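Local structure of uncharacterized protein (Parabacteroides merdae, 4R7F) at residues A[227-232]-A[249-254]; A[233-236]-A[241-244]. The protein is of unknown function but, carrying a type 9 secretion system plug domain and immunoglobulin-like beta-sandwich domains, may act in protein secretion. One frame throughout, in Å; residues are numbered along the deposited sequence.

Contact 1: residues A[227-232]-A[249-254]; sequences MEFLSN and YNVELM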
loop_
_atom_site.group_PDB
_atom_site.type_symbol
_atom_site.label_atom_id
_atom_site.label_comp_id
_atom_site.label_asym_id
_atom_site.label_seq_id
_atom_site.Cartn_x
_atom_site.Cartn_y
_atom_site.Cartn_z
HETATM N N MSE A 227 -11.185 -17.209 -4.472
HETATM C CA MSE A 227 -12.050 -18.016 -5.315
HETATM C C MSE A 227 -12.597 -17.057 -6.342
HETATM O O MSE A 227 -12.791 -15.882 -6.034
HETATM C CB MSE A 227 -13.039 -18.489 -4.243
HETATM C CG MSE A 227 -14.336 -19.055 -4.669
HETATM SE SE MSE A 227 -15.623 -17.697 -5.122
HETATM C CE MSE A 227 -16.877 -17.535 -3.636
ATOM N N GLU A 228 -12.831 -17.520 -7.567
ATOM C CA GLU A 228 -13.383 -16.668 -8.638
ATOM C C GLU A 228 -14.241 -17.501 -9.542
ATOM O O GLU A 228 -13.866 -18.620 -9.886
ATOM C CB GLU A 228 -12.303 -16.106 -9.554
ATOM C CG GLU A 228 -11.307 -15.141 -8.956
ATOM C CD GLU A 228 -10.414 -14.527 -10.028
ATOM O OE1 GLU A 228 -10.835 -14.532 -11.208
ATOM O OE2 GLU A 228 -9.298 -14.052 -9.690
ATOM N N PHE A 229 -15.362 -16.941 -9.977
ATOM C CA PHE A 229 -16.198 -17.626 -10.953
ATOM C C PHE A 229 -16.812 -16.610 -11.889
ATOM O O PHE A 229 -17.943 -16.158 -11.708
ATOM C CB PHE A 229 -17.239 -18.543 -10.306
ATOM C CG PHE A 229 -18.243 -17.838 -9.415
ATOM C CD1 PHE A 229 -17.898 -17.417 -8.129
ATOM C CD2 PHE A 229 -19.558 -17.664 -9.836
ATOM C CE1 PHE A 229 -18.841 -16.800 -7.315
ATOM C CE2 PHE A 229 -20.494 -17.034 -9.031
ATOM C CZ PHE A 229 -20.139 -16.597 -7.767
ATOM N N LEU A 230 -16.037 -16.305 -12.925
ATOM C CA LEU A 230 -16.349 -15.271 -13.876
ATOM C C LEU A 230 -17.172 -15.764 -15.062
ATOM O O LEU A 230 -17.707 -14.949 -15.817
ATOM C CB LEU A 230 -15.061 -14.652 -14.383
ATOM C CG LEU A 230 -14.097 -14.108 -13.344
ATOM C CD1 LEU A 230 -12.929 -13.438 -14.062
ATOM C CD2 LEU A 230 -14.787 -13.139 -12.398
ATOM N N SER A 231 -17.280 -17.081 -15.224
ATOM C CA SER A 231 -18.252 -17.648 -16.157
ATOM C C SER A 231 -18.607 -19.063 -15.762
ATOM O O SER A 231 -17.966 -19.638 -14.869
ATOM C CB SER A 231 -17.705 -17.647 -17.592
ATOM O OG SER A 231 -16.893 -18.775 -17.831
ATOM N N ASN A 232 -19.616 -19.615 -16.443
ATOM C CA ASN A 232 -19.934 -21.048 -16.337
ATOM C C ASN A 232 -19.178 -22.001 -17.296
ATOM O O ASN A 232 -19.440 -23.193 -17.293
ATOM C CB ASN A 232 -21.452 -21.304 -16.479
ATOM C CG ASN A 232 -22.053 -20.710 -17.742
ATOM O OD1 ASN A 232 -21.415 -20.590 -18.776
ATOM N ND2 ASN A 232 -23.295 -20.322 -17.642
ATOM N N TYR A 249 -27.061 -22.250 -11.779
ATOM C CA TYR A 249 -25.727 -22.856 -11.859
ATOM C C TYR A 249 -25.177 -23.023 -10.455
ATOM O O TYR A 249 -25.454 -22.215 -9.584
ATOM C CB TYR A 249 -24.768 -21.993 -12.673
ATOM C CG TYR A 249 -25.049 -22.077 -14.130
ATOM C CD1 TYR A 249 -24.518 -23.106 -14.894
ATOM C CD2 TYR A 249 -25.862 -21.138 -14.754
ATOM C CE1 TYR A 249 -24.781 -23.195 -16.241
ATOM C CE2 TYR A 249 -26.124 -21.218 -16.108
ATOM C CZ TYR A 249 -25.589 -22.253 -16.845
ATOM O OH TYR A 249 -25.845 -22.339 -18.206
ATOM N N ASN A 250 -24.416 -24.086 -10.257
ATOM C CA ASN A 250 -23.853 -24.448 -8.973
ATOM C C ASN A 250 -22.352 -24.526 -9.115
ATOM O O ASN A 250 -21.824 -25.272 -9.947
ATOM C CB ASN A 250 -24.371 -25.815 -8.500
ATOM C CG ASN A 250 -25.767 -25.740 -7.884
ATOM O OD1 ASN A 250 -25.919 -25.850 -6.679
ATOM N ND2 ASN A 250 -26.792 -25.554 -8.717
ATOM N N VAL A 251 -21.671 -23.757 -8.291
ATOM C CA VAL A 251 -20.230 -23.789 -8.232
ATOM C C VAL A 251 -19.706 -24.623 -7.074
ATOM O O VAL A 251 -19.832 -24.216 -5.922
ATOM C CB VAL A 251 -19.676 -22.391 -8.071
ATOM C CG1 VAL A 251 -18.151 -22.443 -8.164
ATOM C CG2 VAL A 251 -20.298 -21.464 -9.110
ATOM N N GLU A 252 -19.096 -25.769 -7.382
ATOM C CA GLU A 252 -18.450 -26.580 -6.361
ATOM C C GLU A 252 -17.026 -26.062 -6.196
ATOM O O GLU A 252 -16.210 -26.173 -7.105
ATOM C CB GLU A 252 -18.462 -28.070 -6.736
ATOM C CG GLU A 252 -18.268 -29.016 -5.543
ATOM C CD GLU A 252 -17.529 -30.316 -5.903
ATOM O OE1 GLU A 252 -17.370 -30.582 -7.108
ATOM O OE2 GLU A 252 -17.101 -31.074 -4.991
ATOM N N LEU A 253 -16.739 -25.465 -5.044
ATOM C CA LEU A 253 -15.413 -25.006 -4.764
ATOM C C LEU A 253 -14.592 -26.213 -4.353
ATOM O O LEU A 253 -15.108 -27.182 -3.789
ATOM C CB LEU A 253 -15.393 -23.988 -3.619
ATOM C CG LEU A 253 -16.092 -22.654 -3.784
ATOM C CD1 LEU A 253 -15.980 -21.777 -2.529
ATOM C CD2 LEU A 253 -15.479 -21.943 -4.931
HETATM N N MSE A 254 -13.304 -26.128 -4.645
HETATM C CA MSE A 254 -12.330 -27.089 -4.181
HETATM C C MSE A 254 -12.366 -27.106 -2.686
HETATM O O MSE A 254 -12.770 -26.132 -2.036
HETATM C CB MSE A 254 -10.945 -26.665 -4.642
HETATM C CG MSE A 254 -10.764 -26.893 -6.154
HETATM SE SE MSE A 254 -8.962 -26.268 -6.641
HETATM C CE MSE A 254 -9.091 -26.835 -8.529
#
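Two sheets of a beta-sandwich domain, consistent with the immunoglobulin-like fold of this protein, face each other where Met227, Phe229 and Asn232 meet Leu253, Val251 and Tyr249. The first three belong to strand 225-228 and the loop that leaves it, the others to strand 248-253, and the two segments run roughly antiparallel. With CA atoms 7.8 Å apart at Met227 and Leu253 and 7.9 Å at Phe229 and Val251, the backbones are too distant for sheet pairing, and side chains fill the interval. Phe229 points toward strand 248-253, and its first torsion, with CG between the backbone N and the carbonyl carbon (chi1 62°), sets the ring so that CD2 meets Val251. This CD2 lies 3.9 Å from Val251 CG2, the methyl that Val251 holds anti to its own carbonyl carbon, approaching the ring at a slant. Met227, a selenomethionine, is apposed to Leu253, but the very close approach of their side chains is doubtful in the model. At the more exposed end the apolar filling gives way to an amide over an aromatic ring. Asn232 ND2 stands 3.1 Å above the plane of the Tyr249 ring, displaced toward the rim at CZ, with the amide turned 46° from the ring. Asn232 CB completes the approach through a CH-pi contact, 4.1 Å from the ring centroid and 22° off its normal. The Tyr249 hydroxyl is close to this amide, yet the angle is too poor for a hydrogen bond. Strand 342-352 pairs with Met227 and Phe229 through backbone hydrogen bonds, while strand 290-298 lies beside strand 248-253: Phe229 touches Val293, Leu253 touches Phe295 and Asn232 touches Tyr291, whose ring also meets that of Tyr249.

Contact 2: residues A[233-236]-A[241-244]; sequences KYNG and NISF
Asn235 turns its CG anti to the carbonyl carbon (chi1 -66°), and Ile242 does the same with CG1 (chi1 -69°), an arrangement that carries the amide and the end of the isoleucine into the gap between loop and strand. The setting is the margin of a beta-sandwich: the loop joining strand 225-228 to strand 239-245 folds back along the latter, an edge strand of its sheet within this chain. Water takes the place of direct hydrogen bonds here. Asn235 OD1 comes within 3.4 Å of Asn241 CA and stands near the amide nitrogen of Ile242, but the polar link runs through a solvent molecule. That water lies 2.7 Å from Asn235 OD1 and can donate to it, though other acceptors compete for its protons; it accepts from Ile242 N at 3.4 Å, so the link from loop side chain to strand backbone is weak at its strand end. A second water uses the other branch of the same amide, accepting from Asn235 ND2 at 3.2 Å and donating to Asn241 OD1, whose side chain leaves its CA away from the loop. With ND2 as donor to this water and OD1 as probable acceptor from the first, a single orientation of the amide would be favoured. Beside this hydrated seam lies one methyl-to-carbonyl van der Waals contact: Ile242 CD1 rests 3.5 Å from the backbone oxygen of Tyr234.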
loop_
_atom_site.group_PDB
_atom_site.type_symbol
_atom_site.label_atom_id
_atom_site.label_comp_id
_atom_site.label_asym_id
_atom_site.label_seq_id
_atom_site.Cartn_x
_atom_site.Cartn_y
_atom_site.Cartn_z
ATOM N N LYS A 233 -18.255 -21.485 -18.101
ATOM C CA LYS A 233 -17.658 -22.284 -19.192
ATOM C C LYS A 233 -16.434 -23.025 -18.695
ATOM O O LYS A 233 -16.281 -24.211 -18.948
ATOM C CB LYS A 233 -17.270 -21.413 -20.404
ATOM C CG LYS A 233 -18.326 -20.430 -20.897
ATOM C CD LYS A 233 -19.375 -21.090 -21.765
ATOM C CE LYS A 233 -20.584 -20.186 -21.972
ATOM N NZ LYS A 233 -21.837 -20.993 -22.001
ATOM N N TYR A 234 -15.556 -22.317 -17.997
ATOM C CA TYR A 234 -14.384 -22.936 -17.399
ATOM C C TYR A 234 -14.468 -22.826 -15.890
ATOM O O TYR A 234 -15.256 -22.048 -15.350
ATOM C CB TYR A 234 -13.088 -22.279 -17.910
ATOM C CG TYR A 234 -12.975 -20.809 -17.601
ATOM C CD1 TYR A 234 -13.576 -19.861 -18.421
ATOM C CD2 TYR A 234 -12.256 -20.361 -16.486
ATOM C CE1 TYR A 234 -13.479 -18.504 -18.135
ATOM C CE2 TYR A 234 -12.155 -19.005 -16.191
ATOM C CZ TYR A 234 -12.773 -18.085 -17.019
ATOM O OH TYR A 234 -12.673 -16.743 -16.756
ATOM N N ASN A 235 -13.627 -23.606 -15.226
ATOM C CA ASN A 235 -13.498 -23.581 -13.787
ATOM C C ASN A 235 -12.504 -22.527 -13.375
ATOM O O ASN A 235 -11.333 -22.628 -13.708
ATOM C CB ASN A 235 -13.028 -24.944 -13.299
ATOM C CG ASN A 235 -14.057 -26.029 -13.535
ATOM O OD1 ASN A 235 -15.271 -25.811 -13.450
ATOM N ND2 ASN A 235 -13.576 -27.211 -13.814
ATOM N N GLY A 236 -12.958 -21.508 -12.654
ATOM C CA GLY A 236 -12.055 -20.450 -12.209
ATOM C C GLY A 236 -11.189 -20.886 -11.030
ATOM O O GLY A 236 -11.128 -22.063 -10.675
ATOM N N ASN A 241 -15.696 -27.609 -10.160
ATOM C CA ASN A 241 -16.658 -27.914 -11.191
ATOM C C ASN A 241 -17.846 -26.981 -11.091
ATOM O O ASN A 241 -18.208 -26.509 -10.012
ATOM C CB ASN A 241 -17.143 -29.367 -11.068
ATOM C CG ASN A 241 -18.015 -29.805 -12.247
ATOM O OD1 ASN A 241 -17.667 -29.628 -13.424
ATOM N ND2 ASN A 241 -19.173 -30.357 -11.925
ATOM N N ILE A 242 -18.433 -26.701 -12.239
ATOM C CA ILE A 242 -19.677 -25.950 -12.343
ATOM C C ILE A 242 -20.688 -26.813 -13.083
ATOM O O ILE A 242 -20.326 -27.517 -14.024
ATOM C CB ILE A 242 -19.463 -24.665 -13.135
ATOM C CG1 ILE A 242 -18.595 -23.702 -12.341
ATOM C CG2 ILE A 242 -20.799 -24.046 -13.456
ATOM C CD1 ILE A 242 -17.908 -22.638 -13.164
ATOM N N SER A 243 -21.935 -26.784 -12.626
ATOM C CA SER A 243 -22.985 -27.657 -13.127
ATOM C C SER A 243 -24.309 -26.882 -13.065
ATOM O O SER A 243 -24.382 -25.840 -12.420
ATOM C CB SER A 243 -23.045 -28.942 -12.293
ATOM O OG SER A 243 -23.446 -28.624 -10.968
ATOM N N PHE A 244 -25.343 -27.349 -13.762
ATOM C CA PHE A 244 -26.605 -26.609 -13.788
ATOM C C PHE A 244 -27.713 -27.466 -13.230
ATOM O O PHE A 244 -27.940 -28.552 -13.723
ATOM C CB PHE A 244 -26.980 -26.135 -15.194
ATOM C CG PHE A 244 -28.286 -25.353 -15.237
ATOM C CD1 PHE A 244 -28.323 -24.021 -14.873
ATOM C CD2 PHE A 244 -29.479 -25.963 -15.623
ATOM C CE1 PHE A 244 -29.514 -23.314 -14.865
ATOM C CE2 PHE A 244 -30.666 -25.260 -15.617
ATOM C CZ PHE A 244 -30.684 -23.928 -15.247
HETATM O O HOH W 1 -17.017 -26.801 -15.310
HETATM O O HOH W 2 -14.927 -30.094 -13.697
#

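In the fold
Contacts 1 and 2 illustrate how a short run of chain can serve both the interior and the margin of one sandwich domain. Their centres lie about 6 Å apart. Along the chain the order is 227-232, 233-236, 241-244, 249-254, which places both segments of contact 2 between those of contact 1. Strands 239-245 and 248-253 are sequence neighbours paired antiparallel in one mixed sheet, and probable backbone hydrogen bonds from Asn250 N to Ser243 O and from Glu252 N to Asn241 O join the contacts directly. The chain thus crosses from one sheet to the other, with its buried face in contact 1 and its hydrated edge in contact 2.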